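Local coordinates for uncharacterized protein (Bacteroides fragilis, PDB 3EWL), which is of unknown function, this C-terminal part of a longer protein being a thioredoxin-like domain whose CxxC pattern hints at, without proving, thiol-disulfide chemistry, at residues S20-L25 with G118-I123; K47-I52 with Q87-G92; Y70-R75 with D98-Q103; D106-P111 with L124-M129. All coordinates share one frame; numbering follows the deposited sequence. Where two conformers were deposited one is given.

Contact 1 (S20-L25 with G118-I123)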
loop_
_atom_site.group_PDB
_atom_site.type_symbol
_atom_site.label_atom_id
_atom_site.label_comp_id
_atom_site.label_asym_id
_atom_site.label_seq_id
_atom_site.Cartn_x
_atom_site.Cartn_y
_atom_site.Cartn_z
ATOM N N SER A 20 -7.320 -2.450 -11.898
ATOM C CA SER A 20 -7.225 -3.826 -11.456
ATOM C C SER A 20 -7.789 -3.988 -10.051
ATOM O O SER A 20 -8.075 -3.004 -9.350
ATOM C CB SER A 20 -5.770 -4.345 -11.528
ATOM O OG SER A 20 -5.732 -5.779 -11.558
ATOM N N ARG A 21 -7.961 -5.246 -9.667
ATOM C CA ARG A 21 -8.360 -5.597 -8.331
ATOM C C ARG A 21 -7.082 -5.937 -7.570
ATOM O O ARG A 21 -6.157 -6.509 -8.125
ATOM C CB ARG A 21 -9.297 -6.796 -8.385
ATOM C CG ARG A 21 -10.614 -6.568 -7.707
ATOM C CD ARG A 21 -11.732 -7.278 -8.443
ATOM N NE ARG A 21 -12.994 -7.050 -7.733
ATOM C CZ ARG A 21 -13.702 -8.000 -7.115
ATOM N NH1 ARG A 21 -14.829 -7.683 -6.497
ATOM N NH2 ARG A 21 -13.309 -9.274 -7.128
HETATM N N MSE A 22 -7.036 -5.554 -6.306
HETATM C CA MSE A 22 -5.903 -5.875 -5.454
HETATM C C MSE A 22 -5.596 -7.365 -5.484
HETATM O O MSE A 22 -4.426 -7.758 -5.535
HETATM C CB MSE A 22 -6.157 -5.402 -4.026
HETATM C CG MSE A 22 -4.985 -5.641 -3.105
HETATM SE SE MSE A 22 -5.216 -7.304 -2.109
HETATM C CE MSE A 22 -6.472 -6.497 -0.808
ATOM N N SER A 23 -6.640 -8.188 -5.436
ATOM C CA SER A 23 -6.487 -9.643 -5.298
ATOM C C SER A 23 -5.802 -10.213 -6.528
ATOM O O SER A 23 -5.246 -11.285 -6.448
ATOM C CB SER A 23 -7.837 -10.351 -5.098
ATOM O OG SER A 23 -8.723 -10.042 -6.168
ATOM N N ARG A 24 -5.832 -9.483 -7.639
ATOM C CA ARG A 24 -5.243 -9.945 -8.888
ATOM C C ARG A 24 -3.747 -9.719 -8.933
ATOM O O ARG A 24 -3.071 -10.200 -9.863
ATOM C CB ARG A 24 -5.874 -9.241 -10.101
ATOM C CG ARG A 24 -7.380 -9.401 -10.167
ATOM C CD ARG A 24 -7.768 -10.699 -10.787
ATOM N NE ARG A 24 -8.269 -10.485 -12.145
ATOM C CZ ARG A 24 -9.544 -10.248 -12.452
ATOM N NH1 ARG A 24 -10.479 -10.191 -11.496
ATOM N NH2 ARG A 24 -9.884 -10.072 -13.725
ATOM N N LEU A 25 -3.223 -8.953 -7.970
ATOM C CA LEU A 25 -1.783 -8.737 -7.866
ATOM C C LEU A 25 -1.169 -9.913 -7.138
ATOM O O LEU A 25 -1.355 -10.077 -5.939
ATOM C CB LEU A 25 -1.464 -7.458 -7.107
ATOM C CG LEU A 25 -1.748 -6.145 -7.828
ATOM C CD1 LEU A 25 -1.450 -4.976 -6.893
ATOM C CD2 LEU A 25 -0.916 -6.037 -9.103
ATOM N N GLY A 118 0.763 -14.492 1.150
ATOM C CA GLY A 118 0.568 -15.021 -0.175
ATOM C C GLY A 118 -0.887 -15.232 -0.523
ATOM O O GLY A 118 -1.256 -15.150 -1.693
ATOM N N ARG A 119 -1.711 -15.512 0.476
ATOM C CA ARG A 119 -3.159 -15.660 0.232
ATOM C C ARG A 119 -3.951 -14.355 0.421
ATOM O O ARG A 119 -5.178 -14.361 0.403
ATOM C CB ARG A 119 -3.737 -16.812 1.081
ATOM C CG ARG A 119 -3.589 -18.152 0.315
ATOM C CD ARG A 119 -3.770 -19.458 1.147
ATOM N NE ARG A 119 -3.337 -20.605 0.322
ATOM C CZ ARG A 119 -3.729 -21.864 0.484
ATOM N NH1 ARG A 119 -4.581 -22.170 1.456
ATOM N NH2 ARG A 119 -3.269 -22.814 -0.332
ATOM N N LYS A 120 -3.233 -13.242 0.587
ATOM C CA LYS A 120 -3.854 -11.948 0.869
ATOM C C LYS A 120 -4.488 -11.966 2.234
ATOM O O LYS A 120 -5.446 -11.226 2.509
ATOM C CB LYS A 120 -4.918 -11.598 -0.173
ATOM C CG LYS A 120 -4.407 -11.437 -1.555
ATOM C CD LYS A 120 -3.182 -10.577 -1.570
ATOM C CE LYS A 120 -2.319 -10.928 -2.767
ATOM N NZ LYS A 120 -2.593 -9.958 -3.799
ATOM N N ARG A 121 -3.975 -12.823 3.102
ATOM C CA ARG A 121 -4.398 -12.769 4.482
ATOM C C ARG A 121 -3.667 -11.634 5.212
ATOM O O ARG A 121 -2.480 -11.418 4.958
ATOM C CB ARG A 121 -4.146 -14.114 5.133
ATOM C CG ARG A 121 -3.872 -13.974 6.592
ATOM C CD ARG A 121 -4.729 -14.913 7.366
ATOM N NE ARG A 121 -4.159 -16.255 7.389
ATOM C CZ ARG A 121 -4.480 -17.151 8.310
ATOM N NH1 ARG A 121 -5.352 -16.823 9.271
ATOM N NH2 ARG A 121 -3.920 -18.368 8.270
ATOM N N VAL A 122 -4.369 -10.896 6.093
ATOM C CA VAL A 122 -3.742 -9.807 6.836
ATOM C C VAL A 122 -2.810 -10.401 7.907
ATOM O O VAL A 122 -3.277 -11.059 8.847
ATOM C CB VAL A 122 -4.787 -8.892 7.508
ATOM C CG1 VAL A 122 -4.095 -7.901 8.412
ATOM C CG2 VAL A 122 -5.671 -8.169 6.471
ATOM N N ILE A 123 -1.497 -10.254 7.739
ATOM C CA ILE A 123 -0.572 -10.812 8.732
ATOM C C ILE A 123 -0.044 -9.724 9.669
ATOM O O ILE A 123 0.278 -9.998 10.811
ATOM C CB ILE A 123 0.593 -11.726 8.134
ATOM C CG1 ILE A 123 1.464 -10.998 7.156
ATOM C CG2 ILE A 123 0.093 -13.042 7.497
ATOM C CD1 ILE A 123 2.752 -11.785 6.833
#
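Lys-120 reaches across from the turn 118-123 to the short 3-10 segment that follows strand 19-21, where it meets Met-22 and Leu-25. Its CB points at that segment. Chi1 of -63° sets CG beside the backbone N, and CG comes within 4.3 Å of SE of Met-22, a selenomethionine. CD lies closer to the same atom, with Lys-120 CD to Met-22 SE at 3.9 Å. The two side chains run past each other in opposite directions, so selenium lies alongside the lysine methylenes. CE then passes to the backbone and stands 3.4 Å from Leu-25 O. The chain bends at chi2 and again at chi4, 99°, which turns NZ onto this carbonyl. Lys-120 NZ donates to Leu-25 O; the 2.5 Å between them is shorter than expected and doubtful as a length. NZ also lies 3.3 Å from Met-22 O. That oxygen already accepts from Leu-25 N at 3.0 Å, closing the 3-10 turn. The ammonium group probably gains from lying near these two carbonyl oxygens. Ser-23, at the margin, turns its hydroxyl to Asp-9 instead. Met-22 also packs on Leu-32 and Leu-116 of the sheet, and Lys-120 touches Thr-30. The arrangement ties the turn of the antiparallel hairpin 112-116/122-124, the closing hairpin of a thioredoxin-like fold, to the 3-10 turn leading out of the small N-terminal hairpin.

Contact 2 (K47-I52 with Q87-G92)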
loop_
_atom_site.group_PDB
_atom_site.type_symbol
_atom_site.label_atom_id
_atom_site.label_comp_id
_atom_site.label_asym_id
_atom_site.label_seq_id
_atom_site.Cartn_x
_atom_site.Cartn_y
_atom_site.Cartn_z
ATOM N N LYS A 47 10.578 7.671 2.277
ATOM C CA LYS A 47 12.020 7.920 2.338
ATOM C C LYS A 47 12.775 6.853 3.134
ATOM O O LYS A 47 13.815 6.371 2.689
ATOM C CB LYS A 47 12.286 9.310 2.940
ATOM C CG LYS A 47 13.780 9.675 3.010
ATOM C CD LYS A 47 14.030 10.845 3.900
ATOM C CE LYS A 47 15.490 11.225 3.881
ATOM N NZ LYS A 47 16.268 10.279 4.720
ATOM N N LEU A 48 12.258 6.484 4.306
ATOM C CA LEU A 48 12.937 5.512 5.166
ATOM C C LEU A 48 12.904 4.115 4.558
ATOM O O LEU A 48 13.884 3.388 4.614
ATOM C CB LEU A 48 12.297 5.445 6.551
ATOM C CG LEU A 48 12.455 6.577 7.562
ATOM C CD1 LEU A 48 11.747 6.173 8.867
ATOM C CD2 LEU A 48 13.923 6.907 7.822
ATOM N N PHE A 49 11.748 3.744 4.005
ATOM C CA PHE A 49 11.573 2.441 3.371
ATOM C C PHE A 49 12.689 2.190 2.341
ATOM O O PHE A 49 13.256 1.096 2.304
ATOM C CB PHE A 49 10.173 2.347 2.722
ATOM C CG PHE A 49 9.816 0.976 2.236
ATOM C CD1 PHE A 49 9.037 0.128 3.030
ATOM C CD2 PHE A 49 10.276 0.524 0.990
ATOM C CE1 PHE A 49 8.701 -1.162 2.591
ATOM C CE2 PHE A 49 9.953 -0.752 0.527
ATOM C CZ PHE A 49 9.162 -1.603 1.328
ATOM N N ALA A 50 13.024 3.215 1.539
ATOM C CA ALA A 50 13.992 3.087 0.427
ATOM C C ALA A 50 15.412 2.914 0.947
ATOM O O ALA A 50 16.294 2.481 0.193
ATOM C CB ALA A 50 13.930 4.299 -0.509
ATOM N N GLU A 51 15.652 3.281 2.211
ATOM C CA GLU A 51 16.977 3.061 2.800
ATOM C C GLU A 51 17.089 1.819 3.669
ATOM O O GLU A 51 18.037 1.700 4.410
ATOM C CB GLU A 51 17.559 4.308 3.488
ATOM C CG GLU A 51 16.721 4.928 4.550
ATOM C CD GLU A 51 16.708 6.444 4.435
ATOM O OE1 GLU A 51 16.452 7.136 5.429
ATOM O OE2 GLU A 51 16.938 6.951 3.339
ATOM N N ILE A 52 16.148 0.887 3.536
ATOM C CA ILE A 52 16.277 -0.465 4.114
ATOM C C ILE A 52 16.564 -1.488 2.979
ATOM O O ILE A 52 15.664 -1.833 2.202
ATOM C CB ILE A 52 15.003 -0.862 4.905
ATOM C CG1 ILE A 52 14.685 0.201 5.983
ATOM C CG2 ILE A 52 15.170 -2.243 5.525
ATOM C CD1 ILE A 52 13.319 0.041 6.617
ATOM N N GLN A 87 9.931 4.488 -6.775
ATOM C CA GLN A 87 10.108 3.657 -7.943
ATOM C C GLN A 87 9.865 2.164 -7.647
ATOM O O GLN A 87 10.362 1.644 -6.664
ATOM C CB GLN A 87 11.533 3.883 -8.453
ATOM C CG GLN A 87 11.604 4.564 -9.768
ATOM C CD GLN A 87 11.097 3.633 -10.858
ATOM O OE1 GLN A 87 11.427 2.422 -10.872
ATOM N NE2 GLN A 87 10.272 4.174 -11.765
ATOM N N GLY A 88 9.093 1.471 -8.477
ATOM C CA GLY A 88 8.807 0.050 -8.185
ATOM C C GLY A 88 7.484 -0.206 -7.465
ATOM O O GLY A 88 6.951 -1.307 -7.539
ATOM N N TRP A 89 6.966 0.783 -6.741
ATOM C CA TRP A 89 5.644 0.687 -6.104
ATOM C C TRP A 89 4.560 0.848 -7.129
ATOM O O TRP A 89 4.682 1.672 -8.057
ATOM C CB TRP A 89 5.450 1.798 -5.057
ATOM C CG TRP A 89 6.350 1.682 -3.833
ATOM C CD1 TRP A 89 7.541 0.972 -3.716
ATOM C CD2 TRP A 89 6.157 2.335 -2.573
ATOM N NE1 TRP A 89 8.075 1.149 -2.460
ATOM C CE2 TRP A 89 7.233 1.953 -1.730
ATOM C CE3 TRP A 89 5.158 3.189 -2.066
ATOM C CZ2 TRP A 89 7.350 2.411 -0.408
ATOM C CZ3 TRP A 89 5.270 3.651 -0.755
ATOM C CH2 TRP A 89 6.356 3.257 0.063
ATOM N N ILE A 90 3.503 0.072 -6.975
ATOM C CA ILE A 90 2.290 0.288 -7.730
ATOM C C ILE A 90 1.542 1.392 -6.989
ATOM O O ILE A 90 1.370 1.295 -5.794
ATOM C CB ILE A 90 1.476 -1.001 -7.790
ATOM C CG1 ILE A 90 2.294 -2.057 -8.532
ATOM C CG2 ILE A 90 0.073 -0.792 -8.488
ATOM C CD1 ILE A 90 1.658 -3.436 -8.408
ATOM N N VAL A 91 1.152 2.460 -7.699
ATOM C CA VAL A 91 0.528 3.627 -7.087
ATOM C C VAL A 91 -0.887 3.745 -7.650
ATOM O O VAL A 91 -1.038 3.899 -8.873
ATOM C CB VAL A 91 1.334 4.891 -7.423
ATOM C CG1 VAL A 91 0.638 6.140 -6.852
ATOM C CG2 VAL A 91 2.736 4.735 -6.888
ATOM N N GLY A 92 -1.908 3.632 -6.791
ATOM C CA GLY A 92 -3.296 3.553 -7.258
ATOM C C GLY A 92 -4.269 4.462 -6.527
ATOM O O GLY A 92 -4.019 4.847 -5.404
#
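The last turn of helix 40-50 faces the chain leading into strand 90-93 with the backbones well apart, CA of Phe-49 to CA of Trp-89 being 11.3 Å, so that two long aromatic side chains span the gap. Both point at the opposite segment. Phe-49 has CG anti to its amide nitrogen, chi1 -171°, which swings the ring off the helix toward the indole. The pair is a T-shaped, edge-to-face stack: Trp-89 offers its edge and Phe-49 its face, the planes stand at 89°, and the phenyl and six-membered ring centroids are 5.4 Å apart. CZ2 of Trp-89 leads. It sits 3.7 Å above the plane of the Phe-49 ring, shifted toward the rim, and is 3.8 Å from Phe-49 CD2. NE1 of Trp-89 lies over the same flank, 4.0 Å from Phe-49 CE2. The aromatic cluster extends further: Phe-49 meets the ring of Phe-55 and touches Met-129, while Trp-89 makes another edge-to-face contact with Phe-33 and rests on Val-66. This is the aromatic core between a helix and the central sheet of a thioredoxin-like fold; the helix starts at a CxxC sequence of the thioredoxin type, whose role here is unproven, and Trp-89 lies near those cysteines without touching them.

Contact 3 (Y70-R75 with D98-Q103)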
loop_
_atom_site.group_PDB
_atom_site.type_symbol
_atom_site.label_atom_id
_atom_site.label_comp_id
_atom_site.label_asym_id
_atom_site.label_seq_id
_atom_site.Cartn_x
_atom_site.Cartn_y
_atom_site.Cartn_z
ATOM N N TYR A 70 -4.391 5.626 -2.661
ATOM C CA TYR A 70 -5.051 6.858 -2.171
ATOM C C TYR A 70 -6.552 6.583 -2.142
ATOM O O TYR A 70 -7.107 6.170 -3.138
ATOM C CB TYR A 70 -4.732 8.034 -3.093
ATOM C CG TYR A 70 -5.478 9.316 -2.743
ATOM C CD1 TYR A 70 -5.379 9.910 -1.458
ATOM C CD2 TYR A 70 -6.258 9.947 -3.703
ATOM C CE1 TYR A 70 -6.085 11.086 -1.157
ATOM C CE2 TYR A 70 -6.951 11.119 -3.425
ATOM C CZ TYR A 70 -6.853 11.698 -2.175
ATOM O OH TYR A 70 -7.577 12.871 -1.960
ATOM N N PRO A 71 -7.203 6.756 -0.971
ATOM C CA PRO A 71 -8.589 6.358 -0.803
ATOM C C PRO A 71 -9.589 7.489 -0.884
ATOM O O PRO A 71 -10.801 7.212 -0.849
ATOM C CB PRO A 71 -8.629 5.758 0.606
ATOM C CG PRO A 71 -7.518 6.458 1.336
ATOM C CD PRO A 71 -6.514 6.979 0.327
ATOM N N ASP A 72 -9.107 8.731 -1.012
ATOM C CA ASP A 72 -10.005 9.894 -0.941
ATOM C C ASP A 72 -10.294 10.508 -2.314
ATOM O O ASP A 72 -10.198 9.778 -3.331
ATOM C CB ASP A 72 -9.562 10.855 0.166
ATOM C CG ASP A 72 -9.617 10.165 1.553
ATOM O OD1 ASP A 72 -10.694 9.611 1.860
ATOM O OD2 ASP A 72 -8.606 10.109 2.312
ATOM N N GLU A 73 -10.676 11.786 -2.370
ATOM C CA GLU A 73 -11.351 12.292 -3.582
ATOM C C GLU A 73 -10.602 13.302 -4.442
ATOM O O GLU A 73 -11.021 13.623 -5.570
ATOM C CB GLU A 73 -12.738 12.810 -3.219
ATOM C CG GLU A 73 -13.791 11.717 -3.430
ATOM C CD GLU A 73 -15.121 12.026 -2.785
ATOM O OE1 GLU A 73 -15.581 13.193 -2.860
ATOM O OE2 GLU A 73 -15.716 11.086 -2.203
ATOM N N ASN A 74 -9.478 13.789 -3.917
ATOM C CA ASN A 74 -8.579 14.676 -4.674
ATOM C C ASN A 74 -7.760 13.978 -5.750
ATOM O O ASN A 74 -6.525 13.929 -5.656
ATOM C CB ASN A 74 -7.588 15.332 -3.734
ATOM C CG ASN A 74 -7.974 16.693 -3.385
ATOM O OD1 ASN A 74 -9.063 16.912 -2.805
ATOM N ND2 ASN A 74 -7.096 17.670 -3.723
ATOM N N ARG A 75 -8.440 13.479 -6.786
ATOM C CA ARG A 75 -7.781 12.755 -7.893
ATOM C C ARG A 75 -6.687 13.567 -8.661
ATOM O O ARG A 75 -5.703 12.971 -9.104
ATOM C CB ARG A 75 -8.821 12.167 -8.875
ATOM C CG ARG A 75 -9.388 13.139 -9.861
ATOM C CD ARG A 75 -9.557 12.405 -11.200
ATOM N NE ARG A 75 -10.947 12.075 -11.457
ATOM C CZ ARG A 75 -11.398 11.192 -12.349
ATOM N NH1 ARG A 75 -12.711 11.017 -12.440
ATOM N NH2 ARG A 75 -10.581 10.463 -13.111
ATOM N N ASP A 98 -15.078 2.882 -2.607
ATOM C CA ASP A 98 -15.693 1.914 -1.671
ATOM C C ASP A 98 -14.873 1.631 -0.419
ATOM O O ASP A 98 -15.437 1.161 0.578
ATOM C CB ASP A 98 -16.028 0.588 -2.363
ATOM C CG ASP A 98 -14.875 0.072 -3.248
ATOM O OD1 ASP A 98 -15.005 -1.042 -3.797
ATOM O OD2 ASP A 98 -13.846 0.775 -3.416
ATOM N N ILE A 99 -13.563 1.885 -0.453
ATOM C CA ILE A 99 -12.743 1.727 0.757
ATOM C C ILE A 99 -13.259 2.638 1.885
ATOM O O ILE A 99 -13.430 2.207 3.007
ATOM C CB ILE A 99 -11.255 1.988 0.482
ATOM C CG1 ILE A 99 -10.646 0.799 -0.298
ATOM C CG2 ILE A 99 -10.465 2.202 1.838
ATOM C CD1 ILE A 99 -9.279 1.106 -0.863
ATOM N N ARG A 100 -13.560 3.882 1.555
ATOM C CA ARG A 100 -14.165 4.780 2.511
ATOM C C ARG A 100 -15.647 4.490 2.684
ATOM O O ARG A 100 -16.078 4.299 3.784
ATOM C CB ARG A 100 -13.945 6.229 2.093
ATOM C CG ARG A 100 -12.463 6.658 2.138
ATOM C CD ARG A 100 -11.913 6.748 3.575
ATOM N NE ARG A 100 -10.726 7.613 3.641
ATOM C CZ ARG A 100 -9.837 7.570 4.631
ATOM N NH1 ARG A 100 -10.021 6.723 5.650
ATOM N NH2 ARG A 100 -8.769 8.357 4.619
ATOM N N THR A 101 -16.431 4.431 1.617
ATOM C CA THR A 101 -17.883 4.326 1.817
ATOM C C THR A 101 -18.316 3.029 2.483
ATOM O O THR A 101 -19.302 3.028 3.174
ATOM C CB THR A 101 -18.717 4.599 0.540
ATOM O OG1 THR A 101 -18.379 3.652 -0.462
ATOM C CG2 THR A 101 -18.434 5.989 0.014
ATOM N N ARG A 102 -17.574 1.936 2.312
ATOM C CA ARG A 102 -17.873 0.704 3.039
ATOM C C ARG A 102 -16.890 0.473 4.192
ATOM O O ARG A 102 -16.965 -0.544 4.868
ATOM C CB ARG A 102 -17.884 -0.508 2.109
ATOM C CG ARG A 102 -18.842 -0.380 0.947
ATOM C CD ARG A 102 -18.992 -1.690 0.174
ATOM N NE ARG A 102 -19.931 -1.570 -0.959
ATOM C CZ ARG A 102 -20.194 -2.558 -1.818
ATOM N NH1 ARG A 102 -19.587 -3.735 -1.679
ATOM N NH2 ARG A 102 -21.066 -2.382 -2.808
ATOM N N GLN A 103 -15.963 1.413 4.405
ATOM C CA GLN A 103 -15.017 1.303 5.501
ATOM C C GLN A 103 -14.237 -0.025 5.422
ATOM O O GLN A 103 -14.166 -0.756 6.397
ATOM C CB GLN A 103 -15.783 1.408 6.819
ATOM C CG GLN A 103 -14.921 1.490 8.008
ATOM C CD GLN A 103 -14.924 2.887 8.556
ATOM O OE1 GLN A 103 -13.867 3.455 8.866
ATOM N NE2 GLN A 103 -16.126 3.465 8.674
HETATM O O HOH W 1 -12.370 5.079 -1.106
#
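A side-on, two-pronged salt bridge between Asp-72 and Arg-100 fastens the loop after strand 64-70 to the short helix 98-101. NE of Arg-100 donates to Asp-72 OD1 at 2.7 Å, from the syn side and somewhat out of the carboxylate plane. The second prong, Arg-100 NH2 to Asp-72 OD2 at 2.9 Å, uses the syn lone pair and is nearly straight, 171°. Carboxylate and guanidinium are almost coplanar, 16° apart, so each oxygen has its own nitrogen and the arginine head is held against rotation. A bend at chi2 of Arg-100, -69°, turns its guanidinium toward Asp-72 and Pro-71. There Pro-71 covers one guanidinium face, with its CG 4.0 Å from Arg-100 NH2. Deeper in, Pro-71 CB meets Ile-99 CG2 at 4.2 Å. A water completes the junction, donating to Pro-71 O at 2.7 Å and accepting from Arg-100 N at 3.2 Å. The loop is also braced internally: Tyr-70 OH accepts from Asn-74 N at 2.9 Å, and the amide nitrogen of Asp-72 stands above the centre of the Tyr-70 ring. Trp-93 holds Asp-72 O, and Asn-94 binds Ile-99 N. The contact thus sits at one end of the sheet, where the loop from strand 64-70 runs on into helix 75-82 and the chain leaving strand 90-93 turns into helix 98-101.

Contact 4 (D106-P111 with L124-M129)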
loop_
_atom_site.group_PDB
_atom_site.type_symbol
_atom_site.label_atom_id
_atom_site.label_comp_id
_atom_site.label_asym_id
_atom_site.label_seq_id
_atom_site.Cartn_x
_atom_site.Cartn_y
_atom_site.Cartn_z
ATOM N N ASP A 106 -9.672 0.264 8.224
ATOM C CA ASP A 106 -9.764 1.338 9.223
ATOM C C ASP A 106 -8.557 2.252 9.008
ATOM O O ASP A 106 -7.457 2.031 9.557
ATOM C CB ASP A 106 -9.791 0.774 10.647
ATOM C CG ASP A 106 -9.969 1.883 11.732
ATOM O OD1 ASP A 106 -10.346 3.034 11.398
ATOM O OD2 ASP A 106 -9.709 1.590 12.922
ATOM N N ILE A 107 -8.728 3.242 8.151
ATOM C CA ILE A 107 -7.567 4.092 7.822
ATOM C C ILE A 107 -7.633 5.287 8.795
ATOM O O ILE A 107 -8.179 6.359 8.460
ATOM C CB ILE A 107 -7.510 4.447 6.297
ATOM C CG1 ILE A 107 -7.235 3.178 5.473
ATOM C CG2 ILE A 107 -6.460 5.539 5.983
ATOM C CD1 ILE A 107 -7.671 3.277 4.040
ATOM N N ARG A 108 -7.102 5.061 10.004
ATOM C CA ARG A 108 -7.158 6.030 11.108
ATOM C C ARG A 108 -6.401 7.314 10.793
ATOM O O ARG A 108 -6.658 8.333 11.400
ATOM C CB ARG A 108 -6.509 5.477 12.380
ATOM C CG ARG A 108 -6.906 4.099 12.788
ATOM C CD ARG A 108 -6.321 3.823 14.185
ATOM N NE ARG A 108 -4.869 3.569 14.273
ATOM C CZ ARG A 108 -3.979 4.322 14.941
ATOM N NH1 ARG A 108 -2.699 3.958 14.972
ATOM N NH2 ARG A 108 -4.338 5.428 15.579
ATOM N N ALA A 109 -5.440 7.228 9.879
ATOM C CA ALA A 109 -4.419 8.259 9.668
ATOM C C ALA A 109 -3.675 7.894 8.386
ATOM O O ALA A 109 -3.822 6.768 7.893
ATOM C CB ALA A 109 -3.442 8.304 10.838
ATOM N N THR A 110 -2.908 8.836 7.826
ATOM C CA THR A 110 -2.032 8.498 6.696
ATOM C C THR A 110 -0.637 8.722 7.163
ATOM O O THR A 110 -0.345 9.778 7.693
ATOM C CB THR A 110 -2.315 9.314 5.410
ATOM O OG1 THR A 110 -2.137 10.711 5.667
ATOM C CG2 THR A 110 -3.721 9.081 4.922
ATOM N N PRO A 111 0.248 7.736 6.964
ATOM C CA PRO A 111 0.060 6.433 6.296
ATOM C C PRO A 111 -0.585 5.421 7.240
ATOM O O PRO A 111 -0.469 5.545 8.438
ATOM C CB PRO A 111 1.495 5.996 5.968
ATOM C CG PRO A 111 2.347 6.628 7.093
ATOM C CD PRO A 111 1.653 7.959 7.392
ATOM N N LEU A 124 0.056 -8.482 9.199
ATOM C CA LEU A 124 0.261 -7.365 10.124
ATOM C C LEU A 124 -0.767 -6.310 9.790
ATOM O O LEU A 124 -0.888 -5.907 8.619
ATOM C CB LEU A 124 1.679 -6.757 10.050
ATOM C CG LEU A 124 2.907 -7.545 10.500
ATOM C CD1 LEU A 124 4.166 -6.698 10.266
ATOM C CD2 LEU A 124 2.819 -7.938 11.992
ATOM N N LYS A 125 -1.493 -5.873 10.821
ATOM C CA LYS A 125 -2.573 -4.898 10.693
ATOM C C LYS A 125 -2.182 -3.492 11.207
ATOM O O LYS A 125 -1.703 -3.368 12.318
ATOM C CB LYS A 125 -3.835 -5.413 11.406
ATOM C CG LYS A 125 -4.738 -4.275 11.898
ATOM C CD LYS A 125 -6.183 -4.614 11.995
ATOM C CE LYS A 125 -6.941 -3.300 12.116
ATOM N NZ LYS A 125 -8.328 -3.532 11.734
ATOM N N ASP A 126 -2.366 -2.438 10.405
ATOM C CA ASP A 126 -2.087 -1.058 10.857
ATOM C C ASP A 126 -0.744 -1.001 11.612
ATOM O O ASP A 126 -0.658 -0.565 12.782
ATOM C CB ASP A 126 -3.208 -0.552 11.759
ATOM C CG ASP A 126 -3.038 0.930 12.158
ATOM O OD1 ASP A 126 -2.203 1.646 11.555
ATOM O OD2 ASP A 126 -3.784 1.388 13.061
ATOM N N THR A 127 0.304 -1.420 10.925
ATOM C CA THR A 127 1.546 -1.742 11.578
ATOM C C THR A 127 2.588 -0.617 11.438
ATOM O O THR A 127 2.279 0.485 10.915
ATOM C CB THR A 127 2.008 -3.134 11.082
ATOM O OG1 THR A 127 3.150 -3.566 11.816
ATOM C CG2 THR A 127 2.300 -3.115 9.573
ATOM N N SER A 128 3.791 -0.869 11.947
ATOM C CA SER A 128 4.880 0.101 11.870
ATOM C C SER A 128 6.170 -0.429 11.263
ATOM O O SER A 128 6.350 -1.638 11.120
ATOM C CB SER A 128 5.182 0.683 13.252
ATOM O OG SER A 128 4.454 1.895 13.435
HETATM N N MSE A 129 7.071 0.501 10.943
HETATM C CA MSE A 129 8.313 0.196 10.282
HETATM C C MSE A 129 9.124 -0.837 11.089
HETATM O O MSE A 129 9.630 -1.839 10.540
HETATM C CB MSE A 129 9.098 1.492 10.038
HETATM C CG MSE A 129 10.356 1.284 9.222
HETATM SE SE MSE A 129 9.920 0.888 7.352
HETATM C CE MSE A 129 9.805 2.712 6.704
HETATM O O HOH W 2 -9.745 -2.528 8.956
#
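Arg-108 and Asp-126 meet through one carboxylate oxygen. NE of Arg-108 donates to the syn lone pair of Asp-126 OD2 at 2.7 Å, almost straight at 175° and within the guanidinium plane. NH1 adds a weak, bent bond to the same oxygen, Arg-108 NH1 to Asp-126 OD2 being 3.4 Å. The two planes are turned 55° from each other, and both nitrogens converge on OD2; this is not the paired, two-oxygen grip. The arginine folds at chi3, -74°, to bring its NE edge round to the acid. Asp-126 has a left-handed backbone and touches Thr-112. Beside this bridge, Asp-106 OD2 and Lys-125 NZ are 5.4 Å apart, too far for a salt bridge, though their charges probably attract. A water accepts from Asp-106 N at 2.9 Å and, weakly, from Lys-125 NZ. Arg-108 leaves an inverse gamma turn centred on Ile-107. Further along, Pro-111 follows a cis peptide bond and Thr-110 touches Cys-39 and Cys-42. The surface bridge therefore links the approach to helix 129-137 with the cis-proline loop, which in thioredoxin-like folds lies against the CxxC motif.

In the fold
From the N terminus, segment 20-25 opens the widest loop, closed by contact 1 at 118-123; contacts 2 and 3 are nested inside it. These two cross, their segments alternating as 47-52, 70-75, 87-92 and 98-103, and strand pairing joins them where Tyr-70 N approaches Gly-92 O. Contact 4 begins after contact 3 has closed and crosses contact 1, because 106-111 precedes 118-123 and 124-129 follows it directly. Leu-25 packs on Ile-90 between contacts 1 and 2, Met-129 on helix 40-50 between 4 and 2, and Ile-107 on Ile-99 between 4 and 3. Together they tie helices, edge strands and connecting loops around one central sheet.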